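Putative methyltransferase (Porphyromonas gingivalis, PDB 3LL7) is a putative methyltransferase, probably transferring methyl groups to an acceptor substrate. Local coordinates at residues Pro285-Asp291 / Arg317-Pro321. Numbering follows the deposited sequence. Where two conformers were deposited one is given.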
# COMPACT_ATOMS: atom_id res chain seq x y z
N PRO A 285 -11.27 14.53 -25.73
CA PRO A 285 -10.74 14.25 -27.03
C PRO A 285 -9.89 13.01 -26.88
O PRO A 285 -9.25 12.80 -25.84
CB PRO A 285 -9.86 15.47 -27.36
CG PRO A 285 -9.64 16.21 -26.12
CD PRO A 285 -10.50 15.58 -25.03
N TYR A 286 -9.93 12.18 -27.89
CA TYR A 286 -8.97 11.11 -28.02
C TYR A 286 -8.23 11.40 -29.30
O TYR A 286 -8.81 11.86 -30.28
CB TYR A 286 -9.66 9.75 -28.02
CG TYR A 286 -10.23 9.43 -26.66
CD1 TYR A 286 -9.43 8.88 -25.67
CD2 TYR A 286 -11.55 9.72 -26.36
CE1 TYR A 286 -9.93 8.61 -24.41
CE2 TYR A 286 -12.06 9.46 -25.10
CZ TYR A 286 -11.25 8.89 -24.13
OH TYR A 286 -11.73 8.63 -22.87
N THR A 287 -6.94 11.15 -29.28
CA THR A 287 -6.08 11.56 -30.37
C THR A 287 -5.62 10.40 -31.26
O THR A 287 -5.26 9.33 -30.76
CB THR A 287 -4.89 12.41 -29.85
OG1 THR A 287 -4.14 12.89 -30.98
CG2 THR A 287 -3.96 11.61 -28.89
N ASP A 288 -5.66 10.63 -32.56
CA ASP A 288 -5.16 9.69 -33.53
C ASP A 288 -3.66 9.83 -33.67
O ASP A 288 -2.99 8.93 -34.21
CB ASP A 288 -5.79 9.95 -34.90
CG ASP A 288 -7.21 9.48 -34.99
OD1 ASP A 288 -7.60 8.66 -34.14
OD2 ASP A 288 -7.95 9.90 -35.91
N SER A 289 -3.13 10.96 -33.18
CA SER A 289 -1.73 11.31 -33.40
C SER A 289 -1.02 11.62 -32.09
O SER A 289 -1.63 12.04 -31.09
CB SER A 289 -1.61 12.49 -34.38
OG SER A 289 -2.29 13.61 -33.85
N ILE A 290 0.29 11.40 -32.10
CA ILE A 290 1.10 11.58 -30.91
C ILE A 290 1.69 12.97 -30.90
O ILE A 290 1.98 13.53 -31.95
CB ILE A 290 2.22 10.45 -30.81
CG1 ILE A 290 2.70 10.22 -29.36
CG2 ILE A 290 3.39 10.75 -31.72
CD1 ILE A 290 1.60 9.64 -28.41
N ASP A 291 1.86 13.53 -29.71
CA ASP A 291 2.50 14.83 -29.56
C ASP A 291 3.90 14.65 -28.94
O ASP A 291 4.38 13.53 -28.71
CB ASP A 291 1.62 15.79 -28.71
CG ASP A 291 0.43 16.36 -29.47
OD1 ASP A 291 0.58 16.73 -30.64
OD2 ASP A 291 -0.66 16.54 -28.85
N ARG A 317 -4.20 15.21 -23.94
CA ARG A 317 -5.03 14.38 -24.81
C ARG A 317 -4.76 12.93 -24.45
O ARG A 317 -3.61 12.57 -24.18
CB ARG A 317 -4.64 14.62 -26.29
CG ARG A 317 -5.08 16.01 -26.79
CD ARG A 317 -4.22 16.50 -27.92
NE ARG A 317 -4.45 15.85 -29.22
CZ ARG A 317 -5.58 15.90 -29.94
NH1 ARG A 317 -6.67 16.51 -29.47
NH2 ARG A 317 -5.62 15.31 -31.14
N LYS A 318 -5.80 12.10 -24.41
CA LYS A 318 -5.62 10.69 -24.05
C LYS A 318 -5.60 9.90 -25.36
O LYS A 318 -6.26 10.30 -26.32
CB LYS A 318 -6.76 10.21 -23.16
CG LYS A 318 -6.52 8.84 -22.55
CD LYS A 318 -7.45 8.68 -21.31
CE LYS A 318 -7.13 7.39 -20.53
NZ LYS A 318 -7.65 6.20 -21.21
N LEU A 319 -4.82 8.82 -25.43
CA LEU A 319 -4.69 8.09 -26.69
C LEU A 319 -5.96 7.34 -27.12
O LEU A 319 -6.31 7.34 -28.29
CB LEU A 319 -3.50 7.13 -26.61
CG LEU A 319 -2.15 7.76 -26.98
CD1 LEU A 319 -1.84 9.11 -26.40
CD2 LEU A 319 -0.96 6.75 -26.74
N HIS A 320 -6.64 6.72 -26.16
CA HIS A 320 -7.76 5.82 -26.44
C HIS A 320 -8.41 5.57 -25.08
O HIS A 320 -7.73 5.64 -24.05
CB HIS A 320 -7.21 4.49 -27.02
CG HIS A 320 -8.26 3.50 -27.46
ND1 HIS A 320 -8.94 2.69 -26.57
CD2 HIS A 320 -8.70 3.16 -28.69
CE1 HIS A 320 -9.77 1.90 -27.24
NE2 HIS A 320 -9.64 2.18 -28.54
N PRO A 321 -9.72 5.28 -25.04
CA PRO A 321 -10.36 5.00 -23.73
C PRO A 321 -9.70 3.88 -22.96
O PRO A 321 -9.69 3.91 -21.72
CB PRO A 321 -11.79 4.57 -24.10
CG PRO A 321 -12.06 5.26 -25.44
CD PRO A 321 -10.70 5.31 -26.15
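A single backbone bridge, Y286 with K318, joins the loop 285-291 to 317-321, on one of the two outermost strands (317-320) of the seven-stranded mixed sheet that carries the ferredoxin-like and THUMP-like sequence ranges; the chain turns a corner at L319. The register, Y286 with K318 and T287 with L319 (both CA-CA 5.2 Å), advances in the same direction in both segments, so the bridge is parallel. Its hydrogen bond runs from T287 N to K318 O (3.2 Å, 154° at the hydrogen), and Y286 CA adds a CA-H...O contact to the same K318 O at 3.3 Å. The companion pair of a parallel bridge, P285 O and K318 N, is stretched to 3.8 Å, so one hydrogen bond holds the bridge.

Side chains extend the contact both ways. The Y286 ring lies beside the corner, with L319 C at its edge (Y286 CD1 to L319 C 4.1 Å), and P321 CD sits 3.9 Å from its centroid, 17° off the normal, a CH-pi contact over the face. At the other end R317 NH2 gives T287 OG1 a weak hydrogen bond (2.8 Å, 127°), while that hydroxyl donates to S289 O (2.7 Å), a bond within the loop. A long salt bridge, D291 OD2 to R317 NE at 3.9 Å, completes this end. Off to the side of both, I290 CD1 meets L319 CD1 at 4.0 Å.

The loop, linking helix 276-281 to strand 293-297, thus pairs with the edge strand at Y286-T287, while I290 reaches inward to T327 of strand 323-328 and to L342 and I345 of strand 337-347; T287 bonds through its backbone to A397, and strand 323-328 pairs with R317 and L319 through T327 and L325.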